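Local structure of beta-galactosidase (Trichoderma reesei, 3OG2) at residues A[375-380]-A[402-407]; A[652-657]-A[973-978]; A[710-715]-A[781-786]. The protein probably catalyses the hydrolysis of terminal non-reducing beta-D-galactose residues in beta-D-galactosides. One frame throughout, in Å; residues are numbered along the deposited sequence.

Contact 1 of 3, residues A[375-380]-A[402-407]; sequences YITATP and KESGDF
Tyr375, whose backbone and CB lie against the ring of Phe407, has a hydroxyl held by two backbone carbonyls. OH is hydrogen-bonded to Val316 O and more weakly to Met312 O. This anchors the far end of the side chain away from Phe407, on the barrel side. CG of Tyr375 is anti to its backbone N (chi1 164°). This turns CG away from Phe407, and the ring leads off toward Val41 and Thr317. Across the contact, Tyr375 N comes to 3.4 Å from Phe407 CE1. Tyr375 CB sits over one face of the Phe407 ring, offset toward the rim at CZ. This is a CH-pi contact: Tyr375 CB is 4.2 Å from the centroid of the Phe407 ring and 23° off the ring normal. Ala378 points its CB toward 402-407 and meets Phe407 CD1 obliquely at 4.3 Å. Ala378 CB also lies 4.1 Å from Gly405 O.

Helix 374-377 rests on strand 38-47 of the TIM barrel, and strand 379-380 is the edge of an antiparallel sheet. Residues 402-407 close the hairpin of strands 394-400 and 406-412. In the sheet, strand 394-400 lies between 379-380 and 406-412, and its Leu399 touches both Tyr375 and Ala378.

The turn has its own constraints. At the backbone angles of Gly405, a CB would collide with the carbonyl O of Ser404. Asp406 OD1 accepts from Ala401 N across the hairpin loop. At the more open margin, Thr377 OG1 and Ser404 OG stand 4.0 Å apart, too far for a hydrogen bond. Phe407 is also packed by Ile452, Val454 and Tyr457 of strand 450-459. A glycerol, probably from the crystallisation liquor, is hydrogen-bonded to Tyr375 O and Ala378 O.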
ATOM      1  N   TYR A 375       9.577 -25.177 -10.058  1.00  8.24           N
ATOM      2  CA  TYR A 375       8.170 -24.870  -9.732  1.00  8.51           C
ATOM      3  C   TYR A 375       7.386 -24.407 -10.952  1.00  8.43           C
ATOM      4  O   TYR A 375       6.187 -24.674 -11.117  1.00 10.94           O
ATOM      5  CB  TYR A 375       8.162 -23.811  -8.624  1.00  8.88           C
ATOM      6  CG  TYR A 375       6.817 -23.113  -8.431  1.00  8.57           C
ATOM      7  CD1 TYR A 375       5.792 -23.692  -7.702  1.00  9.75           C
ATOM      8  CD2 TYR A 375       6.602 -21.845  -8.991  1.00  8.73           C
ATOM      9  CE1 TYR A 375       4.577 -23.065  -7.525  1.00  9.76           C
ATOM     10  CE2 TYR A 375       5.396 -21.188  -8.817  1.00  9.63           C
ATOM     11  CZ  TYR A 375       4.377 -21.810  -8.087  1.00 10.48           C
ATOM     12  OH  TYR A 375       3.174 -21.212  -7.875  1.00 10.41           O
ATOM     13  N   ILE A 376       8.029 -23.700 -11.866  1.00  9.68           N
ATOM     14  CA  ILE A 376       7.339 -23.112 -12.994  1.00 10.57           C
ATOM     15  C   ILE A 376       6.817 -24.168 -13.920  1.00 12.82           C
ATOM     16  O   ILE A 376       5.725 -24.004 -14.491  1.00 16.62           O
ATOM     17  CB  ILE A 376       8.265 -22.170 -13.759  1.00 10.86           C
ATOM     18  CG1 ILE A 376       8.659 -20.985 -12.884  1.00 12.00           C
ATOM     19  CG2 ILE A 376       7.544 -21.731 -15.036  1.00 13.21           C
ATOM     20  CD1 ILE A 376       9.760 -20.121 -13.450  1.00 13.81           C
ATOM     21  N   THR A 377       7.607 -25.257 -14.097  1.00 13.00           N
ATOM     22  CA  THR A 377       7.114 -26.157 -15.169  1.00 17.29           C
ATOM     23  C   THR A 377       6.491 -27.407 -14.573  1.00 17.84           C
ATOM     24  O   THR A 377       6.046 -28.236 -15.376  1.00 24.07           O
ATOM     25  CB  THR A 377       8.256 -26.458 -16.131  1.00 20.28           C
ATOM     26  OG1 THR A 377       9.332 -26.901 -15.283  1.00 21.85           O
ATOM     27  CG2 THR A 377       8.696 -25.227 -16.931  1.00 23.04           C
ATOM     28  N   ALA A 378       6.409 -27.509 -13.261  1.00 12.70           N
ATOM     29  CA  ALA A 378       5.648 -28.597 -12.611  1.00 12.82           C
ATOM     30  C   ALA A 378       4.185 -28.357 -12.915  1.00 14.93           C
ATOM     31  O   ALA A 378       3.728 -27.209 -13.030  1.00 25.87           O
ATOM     32  CB  ALA A 378       5.927 -28.631 -11.120  1.00 13.97           C
ATOM     33  N   THR A 379       3.382 -29.396 -13.049  1.00 11.69           N
ATOM     34  CA  THR A 379       1.955 -29.242 -13.303  1.00 11.53           C
ATOM     35  C   THR A 379       1.115 -29.356 -12.056  1.00 10.92           C
ATOM     36  O   THR A 379       1.136 -30.418 -11.403  1.00 11.41           O
ATOM     37  CB  THR A 379       1.507 -30.385 -14.248  1.00 15.33           C
ATOM     38  OG1 THR A 379       2.283 -30.336 -15.461  1.00 17.66           O
ATOM     39  CG2 THR A 379       0.040 -30.190 -14.601  1.00 19.51           C
ATOM     40  N   PRO A 380       0.394 -28.304 -11.679  1.00 11.45           N
ATOM     41  CA  PRO A 380      -0.458 -28.411 -10.481  1.00 11.72           C
ATOM     42  C   PRO A 380      -1.594 -29.349 -10.803  1.00 13.34           C
ATOM     43  O   PRO A 380      -2.201 -29.292 -11.883  1.00 18.30           O
ATOM     44  CB  PRO A 380      -0.994 -26.990 -10.326  1.00 13.30           C
ATOM     45  CG  PRO A 380      -0.122 -26.115 -11.164  1.00 16.32           C
ATOM     46  CD  PRO A 380       0.311 -26.986 -12.307  1.00 12.53           C
ATOM     47  N   LYS A 402       7.946 -34.856 -14.792  1.00 19.15           N
ATOM     48  CA  LYS A 402       8.609 -36.128 -15.076  1.00 23.46           C
ATOM     49  C   LYS A 402       9.953 -36.229 -14.369  1.00 27.31           C
ATOM     50  O   LYS A 402      10.240 -37.275 -13.767  1.00 26.26           O
ATOM     51  CB  LYS A 402       8.866 -36.362 -16.568  1.00 33.60           C
ATOM     52  CG  LYS A 402       9.842 -37.520 -16.830  1.00 49.98           C
ATOM     53  CD  LYS A 402       9.508 -38.340 -18.057  1.00 61.37           C
ATOM     54  CE  LYS A 402      10.699 -38.803 -18.873  1.00 71.28           C
ATOM     55  NZ  LYS A 402      10.437 -38.841 -20.342  1.00 74.42           N
ATOM     56  N   GLU A 403      10.785 -35.194 -14.491  1.00 21.17           N
ATOM     57  CA  GLU A 403      12.125 -35.278 -13.934  1.00 24.61           C
ATOM     58  C   GLU A 403      12.579 -33.995 -13.246  1.00 23.31           C
ATOM     59  O   GLU A 403      13.568 -34.091 -12.510  1.00 21.50           O
ATOM     60  CB  GLU A 403      13.186 -35.582 -15.009  1.00 34.76           C
ATOM     61  CG  GLU A 403      12.882 -36.868 -15.736  1.00 53.48           C
ATOM     62  CD  GLU A 403      13.636 -37.192 -17.003  1.00 62.53           C
ATOM     63  OE1 GLU A 403      14.517 -36.425 -17.450  1.00 67.68           O
ATOM     64  OE2 GLU A 403      13.357 -38.269 -17.593  1.00 73.21           O
ATOM     65  N   SER A 404      11.958 -32.842 -13.451  1.00 16.39           N
ATOM     66  CA  SER A 404      12.516 -31.580 -12.967  1.00 15.61           C
ATOM     67  C   SER A 404      12.178 -31.259 -11.527  1.00 14.52           C
ATOM     68  O   SER A 404      12.646 -30.230 -11.010  1.00 15.89           O
ATOM     69  CB  SER A 404      12.016 -30.455 -13.913  1.00 16.51           C
ATOM     70  OG  SER A 404      10.609 -30.496 -14.079  1.00 17.17           O
ATOM     71  N   GLY A 405      11.414 -32.120 -10.862  1.00 13.37           N
ATOM     72  CA  GLY A 405      11.160 -31.967  -9.465  1.00 12.42           C
ATOM     73  C   GLY A 405       9.690 -31.757  -9.145  1.00  9.77           C
ATOM     74  O   GLY A 405       9.006 -31.070  -9.884  1.00 12.94           O
ATOM     75  N   ASP A 406       9.205 -32.380  -8.063  1.00  9.92           N
ATOM     76  CA  ASP A 406       7.835 -32.162  -7.616  1.00  9.87           C
ATOM     77  C   ASP A 406       7.757 -31.319  -6.347  1.00  9.35           C
ATOM     78  O   ASP A 406       8.719 -31.217  -5.578  1.00  9.97           O
ATOM     79  CB  ASP A 406       7.190 -33.497  -7.266  1.00 11.09           C
ATOM     80  CG  ASP A 406       7.161 -34.468  -8.413  1.00 11.61           C
ATOM     81  OD1 ASP A 406       7.212 -34.096  -9.606  1.00 13.88           O
ATOM     82  OD2 ASP A 406       7.065 -35.704  -8.057  1.00 16.69           O
ATOM     83  N   PHE A 407       6.570 -30.766  -6.143  1.00  8.96           N
ATOM     84  CA  PHE A 407       6.300 -29.921  -4.985  1.00  8.82           C
ATOM     85  C   PHE A 407       4.997 -30.365  -4.369  1.00  8.29           C
ATOM     86  O   PHE A 407       4.061 -30.763  -5.131  1.00 10.52           O
ATOM     87  CB  PHE A 407       6.188 -28.433  -5.410  1.00  8.77           C
ATOM     88  CG  PHE A 407       7.452 -27.893  -6.018  1.00  9.05           C
ATOM     89  CD1 PHE A 407       7.804 -28.178  -7.329  1.00  8.50           C
ATOM     90  CD2 PHE A 407       8.336 -27.110  -5.234  1.00  8.84           C
ATOM     91  CE1 PHE A 407       8.989 -27.745  -7.927  1.00  9.52           C
ATOM     92  CE2 PHE A 407       9.506 -26.636  -5.833  1.00  9.76           C
ATOM     93  CZ  PHE A 407       9.850 -26.962  -7.132  1.00  9.72           C
TER

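Contact 2 of 3, residues A[652-657]-A[973-978]; sequences VQVPEL and LALKSK
Segments 652-657 and 973-977 run nearly antiparallel, with end-to-end directions 165° apart, but they do not pair as strands. They draw together from Val652 and Ser977, whose CA atoms are 7.7 Å apart, to Leu657 and Ala974. A water bridges the backbones there. It accepts from Leu657 N and from Leu975 N, the latter at 2.9 Å, and donates to Pro655 O.

Leu975 is the central side chain of the strand. Leu975 CG, anti to its backbone N (chi1 -172°), lies 4.1 Å from Val654 CG2. Leu975 CD2 meets Val654 CB at 3.8 Å. The two side chains cross at about a right angle. Pro655 CD touches Leu975 CD2 at 4.2 Å. Leu657 reaches over the strand backbone: its CD1 lies 3.6 Å from Leu975 N and 3.9 Å from Leu973 CG, while its CG packs on Leu975 CB. An alanine at Leu657 would probably leave Leu973 CG and Leu975 CB without this partner and open a gap above the Ala974-Leu975 peptide.

The other edge of strand 973-977 is hydrogen-bonded to strand 900-908. The loop also packs on Leu891 of strand 883-894, in a different sheet, and Leu657 touches Phe906 as well. The side-chain contact is almost wholly apolar, and a water makes the polar link between the backbones. The loop is therefore laid against the strand without extending its sheet.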
ATOM      1  N   VAL A 652      16.164   9.092  22.007  1.00 24.34           N
ATOM      2  CA  VAL A 652      15.824  10.269  21.223  1.00 26.40           C
ATOM      3  C   VAL A 652      14.831  11.128  22.002  1.00 25.26           C
ATOM      4  O   VAL A 652      13.840  10.654  22.526  1.00 42.82           O
ATOM      5  CB  VAL A 652      15.286   9.795  19.879  1.00 33.37           C
ATOM      6  CG1 VAL A 652      14.244  10.729  19.297  1.00 50.25           C
ATOM      7  CG2 VAL A 652      16.508   9.633  18.945  1.00 45.24           C
ATOM      8  N   GLN A 653      15.178  12.390  22.024  1.00 32.00           N
ATOM      9  CA  GLN A 653      14.290  13.391  22.587  1.00 37.95           C
ATOM     10  C   GLN A 653      13.774  14.272  21.447  1.00 37.44           C
ATOM     11  O   GLN A 653      14.463  14.774  20.551  1.00 39.55           O
ATOM     12  CB  GLN A 653      14.924  14.241  23.691  1.00 47.04           C
ATOM     13  CG  GLN A 653      14.154  14.238  24.999  1.00 61.49           C
ATOM     14  CD  GLN A 653      12.655  14.407  24.988  1.00 66.61           C
ATOM     15  OE1 GLN A 653      12.125  15.366  25.592  1.00 61.18           O
ATOM     16  NE2 GLN A 653      11.886  13.511  24.359  1.00 55.31           N
ATOM     17  N   VAL A 654      12.471  14.450  21.479  1.00 34.09           N
ATOM     18  CA  VAL A 654      11.923  15.398  20.495  1.00 28.92           C
ATOM     19  C   VAL A 654      11.171  16.481  21.265  1.00 23.53           C
ATOM     20  O   VAL A 654      10.812  16.322  22.439  1.00 23.21           O
ATOM     21  CB  VAL A 654      11.019  14.714  19.455  1.00 35.19           C
ATOM     22  CG1 VAL A 654      11.812  13.814  18.510  1.00 38.96           C
ATOM     23  CG2 VAL A 654       9.903  14.019  20.215  1.00 33.37           C
ATOM     24  N   PRO A 655      10.965  17.610  20.623  1.00 23.80           N
ATOM     25  CA  PRO A 655      10.308  18.712  21.332  1.00 21.64           C
ATOM     26  C   PRO A 655       8.890  18.312  21.749  1.00 17.34           C
ATOM     27  O   PRO A 655       8.233  17.525  21.067  1.00 20.95           O
ATOM     28  CB  PRO A 655      10.235  19.826  20.290  1.00 24.07           C
ATOM     29  CG  PRO A 655      11.174  19.451  19.220  1.00 27.16           C
ATOM     30  CD  PRO A 655      11.300  17.964  19.222  1.00 26.33           C
ATOM     31  N   GLU A 656       8.477  18.875  22.878  1.00 17.71           N
ATOM     32  CA  GLU A 656       7.109  18.869  23.365  1.00 18.14           C
ATOM     33  C   GLU A 656       6.210  19.818  22.572  1.00 17.65           C
ATOM     34  O   GLU A 656       6.414  21.032  22.587  1.00 21.33           O
ATOM     35  CB  GLU A 656       7.085  19.290  24.848  1.00 20.72           C
ATOM     36  CG  GLU A 656       7.861  18.339  25.734  1.00 36.03           C
ATOM     37  CD  GLU A 656       7.835  18.767  27.193  1.00 50.29           C
ATOM     38  OE1 GLU A 656       8.916  19.105  27.746  1.00 80.43           O
ATOM     39  OE2 GLU A 656       6.696  18.735  27.722  1.00 62.97           O
ATOM     40  N   LEU A 657       5.204  19.306  21.873  1.00 15.47           N
ATOM     41  CA  LEU A 657       4.340  20.184  21.079  1.00 16.28           C
ATOM     42  C   LEU A 657       3.574  21.178  21.948  1.00 17.41           C
ATOM     43  O   LEU A 657       3.227  22.277  21.528  1.00 19.77           O
ATOM     44  CB  LEU A 657       3.352  19.335  20.257  1.00 14.37           C
ATOM     45  CG  LEU A 657       4.017  18.367  19.265  1.00 13.12           C
ATOM     46  CD1 LEU A 657       2.921  17.712  18.425  1.00 13.85           C
ATOM     47  CD2 LEU A 657       4.996  19.072  18.367  1.00 15.30           C
ATOM     48  N   LEU A 973      -1.723  16.612  22.512  1.00 16.21           N
ATOM     49  CA  LEU A 973      -1.153  16.499  21.170  1.00 14.70           C
ATOM     50  C   LEU A 973       0.353  16.342  21.364  1.00 14.97           C
ATOM     51  O   LEU A 973       0.967  17.180  22.035  1.00 18.23           O
ATOM     52  CB  LEU A 973      -1.490  17.737  20.357  1.00 17.29           C
ATOM     53  CG  LEU A 973      -0.943  17.742  18.925  1.00 19.75           C
ATOM     54  CD1 LEU A 973      -1.597  16.626  18.127  1.00 19.33           C
ATOM     55  CD2 LEU A 973      -1.182  19.119  18.321  1.00 25.39           C
ATOM     56  N   ALA A 974       0.943  15.250  20.871  1.00 13.62           N
ATOM     57  CA  ALA A 974       2.317  14.979  21.153  1.00 13.38           C
ATOM     58  C   ALA A 974       2.991  14.434  19.908  1.00 11.80           C
ATOM     59  O   ALA A 974       2.359  13.811  19.069  1.00 14.40           O
ATOM     60  CB  ALA A 974       2.405  13.978  22.305  1.00 18.26           C
ATOM     61  N   LEU A 975       4.273  14.670  19.793  1.00 13.25           N
ATOM     62  CA  LEU A 975       5.109  14.054  18.785  1.00 13.75           C
ATOM     63  C   LEU A 975       5.618  12.758  19.349  1.00 17.30           C
ATOM     64  O   LEU A 975       6.183  12.798  20.450  1.00 25.26           O
ATOM     65  CB  LEU A 975       6.147  15.124  18.462  1.00 19.80           C
ATOM     66  CG  LEU A 975       7.084  14.909  17.323  1.00 19.80           C
ATOM     67  CD1 LEU A 975       6.262  14.896  16.027  1.00 19.03           C
ATOM     68  CD2 LEU A 975       8.166  15.974  17.319  1.00 19.94           C
ATOM     69  N   LYS A 976       5.461  11.670  18.665  1.00 14.99           N
ATOM     70  CA  LYS A 976       5.960  10.359  19.088  1.00 14.56           C
ATOM     71  C   LYS A 976       7.025   9.863  18.121  1.00 11.53           C
ATOM     72  O   LYS A 976       6.931  10.033  16.894  1.00 13.53           O
ATOM     73  CB  LYS A 976       4.809   9.325  19.198  1.00 16.61           C
ATOM     74  CG  LYS A 976       3.845   9.856  20.261  1.00 26.89           C
ATOM     75  CD  LYS A 976       4.466   9.897  21.651  1.00 39.43           C
ATOM     76  CE  LYS A 976       3.400  10.026  22.721  1.00 38.85           C
ATOM     77  NZ  LYS A 976       3.845   9.574  24.065  1.00 51.00           N
ATOM     78  N   SER A 977       8.044   9.210  18.675  1.00 12.63           N
ATOM     79  CA  SER A 977       9.087   8.606  17.855  1.00 12.74           C
ATOM     80  C   SER A 977       9.067   7.078  18.070  1.00 12.20           C
ATOM     81  O   SER A 977       8.739   6.598  19.154  1.00 18.21           O
ATOM     82  CB  SER A 977      10.469   9.154  18.151  1.00 14.57           C
ATOM     83  OG  SER A 977      10.786   8.883  19.530  1.00 18.28           O
ATOM     84  N   LYS A 978       9.435   6.350  17.020  1.00 12.86           N
ATOM     85  CA  LYS A 978       9.666   4.907  17.167  1.00 13.42           C
ATOM     86  C   LYS A 978      11.142   4.732  17.466  1.00 14.06           C
ATOM     87  O   LYS A 978      11.942   5.667  17.348  1.00 14.56           O
ATOM     88  CB  LYS A 978       9.219   4.194  15.918  1.00 14.62           C
ATOM     89  CG  LYS A 978       7.774   4.474  15.524  1.00 16.80           C
ATOM     90  CD  LYS A 978       6.765   3.962  16.527  1.00 22.91           C
ATOM     91  CE  LYS A 978       5.374   4.550  16.226  1.00 40.01           C
ATOM     92  NZ  LYS A 978       4.366   3.973  17.158  1.00 55.96           N
TER
HETATM   93  O   HOH W   1       5.511  16.289  21.828  1.00 19.30           O

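Contact 3 of 3, residues A[710-715]-A[781-786]; sequences AGTLLF and VVDSTG
Residues 713-715 and 781-782 pair as antiparallel strands, and the segments' touching parts are 147° apart in direction. Leu713 and Val782 form a hydrogen-bonded pair, with Leu713 N to Val782 O at 2.9 Å and Val782 N to Leu713 O at 2.8 Å. Leu714 and Val781 are the adjoining non-hydrogen-bonded pair. Their side chains lie side by side on the opposite face from Leu713 and Val782, with Leu714 CD2 4.0 Å from Val781 CG2. Phe715 swings its ring back so that CE1 meets Val782 CG2 at 4.1 Å.

Strands 713-720 and 775-782 are inner neighbours in the five-stranded antiparallel sheet of this all-beta domain. Strand 740-744 pairs with 775-782, and strand 820-824 with 713-720.

Just before strand 713-720 and just past strand 775-782, Thr712 meets Asp783. Thr712 OG1, anti to its carbonyl carbon (chi1 -49°), donates to Asp783 OD1 at 2.8 Å. The oxygen is met on its anti side, 30° out of the carboxylate plane. Thr712 CG2 is pressed against Val781 CG1 at 3.5 Å, tighter than usual. The other carboxylate oxygen, Asp783 OD2, makes salt bridges to Arg918 and Lys930, which probably keep the acid ionised. These belong to strands of another sheet, as does Trp961, which packs on Val781 and Asp783.

Farther along, Ser784 CB lies against Gly711 O. Ser784 OG accepts from Gly786 N at 3.1 Å, an ST turn. A water accepts from Gly711 N at 2.9 Å and donates weakly to Ser784 O. Ser784 N is buried without a polar partner.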
ATOM      1  N   ALA A 710     -12.356  19.113  -3.654  1.00  8.39           N
ATOM      2  CA  ALA A 710     -11.485  18.676  -2.570  1.00  8.79           C
ATOM      3  C   ALA A 710     -11.855  19.387  -1.248  1.00  8.48           C
ATOM      4  O   ALA A 710     -11.975  20.614  -1.177  1.00  9.66           O
ATOM      5  CB  ALA A 710     -10.031  19.034  -2.870  1.00 11.52           C
ATOM      6  N   GLY A 711     -11.909  18.610  -0.173  1.00  8.68           N
ATOM      7  CA  GLY A 711     -12.001  19.188   1.162  1.00  9.38           C
ATOM      8  C   GLY A 711     -13.288  19.921   1.439  1.00  8.49           C
ATOM      9  O   GLY A 711     -14.361  19.714   0.832  1.00  9.59           O
ATOM     10  N   THR A 712     -13.193  20.823   2.444  1.00  8.43           N
ATOM     11  CA  THR A 712     -14.396  21.400   2.990  1.00  8.63           C
ATOM     12  C   THR A 712     -14.970  22.470   2.051  1.00  7.58           C
ATOM     13  O   THR A 712     -14.247  23.278   1.470  1.00  9.07           O
ATOM     14  CB  THR A 712     -14.030  22.072   4.348  1.00  9.62           C
ATOM     15  OG1 THR A 712     -13.281  21.165   5.139  1.00 10.46           O
ATOM     16  CG2 THR A 712     -15.268  22.530   5.123  1.00  9.94           C
ATOM     17  N   LEU A 713     -16.296  22.490   1.927  1.00  8.15           N
ATOM     18  CA  LEU A 713     -17.020  23.493   1.163  1.00  7.31           C
ATOM     19  C   LEU A 713     -17.780  24.438   2.087  1.00  7.51           C
ATOM     20  O   LEU A 713     -18.199  24.039   3.189  1.00  9.20           O
ATOM     21  CB  LEU A 713     -18.058  22.781   0.274  1.00  8.23           C
ATOM     22  CG  LEU A 713     -17.513  21.752  -0.713  1.00  8.66           C
ATOM     23  CD1 LEU A 713     -18.689  21.140  -1.484  1.00 10.81           C
ATOM     24  CD2 LEU A 713     -16.482  22.392  -1.644  1.00 12.14           C
ATOM     25  N   LEU A 714     -17.980  25.670   1.632  1.00  7.03           N
ATOM     26  CA  LEU A 714     -18.812  26.623   2.340  1.00  6.93           C
ATOM     27  C   LEU A 714     -19.849  27.205   1.389  1.00  6.77           C
ATOM     28  O   LEU A 714     -19.546  27.451   0.230  1.00  7.89           O
ATOM     29  CB  LEU A 714     -18.050  27.759   3.001  1.00  7.80           C
ATOM     30  CG  LEU A 714     -17.196  27.382   4.213  1.00  9.49           C
ATOM     31  CD1 LEU A 714     -15.843  26.871   3.788  1.00 13.33           C
ATOM     32  CD2 LEU A 714     -17.049  28.598   5.147  1.00 11.58           C
ATOM     33  N   PHE A 715     -21.029  27.439   1.927  1.00  7.64           N
ATOM     34  CA  PHE A 715     -22.117  28.050   1.181  1.00  6.89           C
ATOM     35  C   PHE A 715     -22.650  29.232   1.963  1.00  7.09           C
ATOM     36  O   PHE A 715     -22.731  29.160   3.195  1.00  9.16           O
ATOM     37  CB  PHE A 715     -23.288  27.083   0.977  1.00  8.47           C
ATOM     38  CG  PHE A 715     -22.858  25.844   0.212  1.00  7.93           C
ATOM     39  CD1 PHE A 715     -22.235  24.760   0.859  1.00  8.87           C
ATOM     40  CD2 PHE A 715     -23.049  25.788  -1.149  1.00  9.15           C
ATOM     41  CE1 PHE A 715     -21.777  23.693   0.094  1.00 10.14           C
ATOM     42  CE2 PHE A 715     -22.653  24.720  -1.952  1.00  8.69           C
ATOM     43  CZ  PHE A 715     -22.012  23.694  -1.291  1.00 10.69           C
ATOM     44  N   VAL A 781     -21.250  25.116   6.418  1.00  8.18           N
ATOM     45  CA  VAL A 781     -19.970  24.484   6.186  1.00  7.61           C
ATOM     46  C   VAL A 781     -20.262  23.002   5.985  1.00  7.55           C
ATOM     47  O   VAL A 781     -20.970  22.409   6.809  1.00  9.09           O
ATOM     48  CB  VAL A 781     -19.040  24.687   7.399  1.00  8.63           C
ATOM     49  CG1 VAL A 781     -17.657  24.051   7.107  1.00 10.06           C
ATOM     50  CG2 VAL A 781     -18.898  26.174   7.718  1.00 10.57           C
ATOM     51  N   VAL A 782     -19.758  22.413   4.912  1.00  7.74           N
ATOM     52  CA  VAL A 782     -20.020  21.016   4.606  1.00  7.98           C
ATOM     53  C   VAL A 782     -18.659  20.352   4.349  1.00  7.19           C
ATOM     54  O   VAL A 782     -18.007  20.694   3.364  1.00  8.76           O
ATOM     55  CB  VAL A 782     -20.923  20.823   3.360  1.00  9.11           C
ATOM     56  CG1 VAL A 782     -21.171  19.331   3.139  1.00  9.79           C
ATOM     57  CG2 VAL A 782     -22.234  21.598   3.539  1.00 10.16           C
ATOM     58  N   ASP A 783     -18.233  19.482   5.251  1.00  8.11           N
ATOM     59  CA  ASP A 783     -16.971  18.809   4.955  1.00 10.01           C
ATOM     60  C   ASP A 783     -17.166  17.780   3.848  1.00  8.41           C
ATOM     61  O   ASP A 783     -18.268  17.263   3.678  1.00  8.76           O
ATOM     62  CB  ASP A 783     -16.452  17.988   6.140  1.00 12.17           C
ATOM     63  CG  ASP A 783     -14.943  17.775   5.984  1.00 12.69           C
ATOM     64  OD1 ASP A 783     -14.243  18.592   5.315  1.00 13.28           O
ATOM     65  OD2 ASP A 783     -14.436  16.736   6.502  1.00 16.98           O
ATOM     66  N   SER A 784     -16.118  17.427   3.135  1.00  8.48           N
ATOM     67  CA  SER A 784     -16.130  16.296   2.228  1.00  8.74           C
ATOM     68  C   SER A 784     -15.009  15.352   2.615  1.00  8.23           C
ATOM     69  O   SER A 784     -13.864  15.820   2.797  1.00 10.06           O
ATOM     70  CB  SER A 784     -15.904  16.719   0.766  1.00 10.33           C
ATOM     71  OG  SER A 784     -15.812  15.510  -0.030  1.00  9.96           O
ATOM     72  N   THR A 785     -15.328  14.067   2.719  1.00  8.10           N
ATOM     73  CA  THR A 785     -14.249  13.094   3.009  1.00  7.43           C
ATOM     74  C   THR A 785     -13.757  12.470   1.714  1.00  6.53           C
ATOM     75  O   THR A 785     -13.044  11.464   1.737  1.00  8.20           O
ATOM     76  CB  THR A 785     -14.753  12.038   4.006  1.00  7.79           C
ATOM     77  OG1 THR A 785     -16.007  11.565   3.476  1.00  8.91           O
ATOM     78  CG2 THR A 785     -14.949  12.680   5.380  1.00  9.27           C
ATOM     79  N   GLY A 786     -14.081  13.064   0.582  1.00  7.35           N
ATOM     80  CA  GLY A 786     -13.567  12.623  -0.740  1.00  7.79           C
ATOM     81  C   GLY A 786     -14.719  12.311  -1.662  1.00  6.82           C
ATOM     82  O   GLY A 786     -15.895  12.340  -1.237  1.00  7.96           O
TER
HETATM   83  O   HOH W   2     -12.041  15.717   0.003  1.00 18.17           O

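In the fold
The three contacts share no strand or helix and do not touch. Contacts 2 and 3 lie on the other side of the chain's centre from contact 1, and contact 3 falls in sequence between the two segments of contact 2. The centres of contacts 2 and 3 are about 31 Å apart. Contacts 1 and 3 are buried, whereas contact 2 is only partly so. Contact 3 alone has direct backbone pairing, within one sheet, together with a side-chain hydrogen bond between its segments. Contact 1 joins a helix end and short strand to a hairpin through an aromatic ring. Contact 2 lays a loop on a strand with aliphatic side chains and a bridging water.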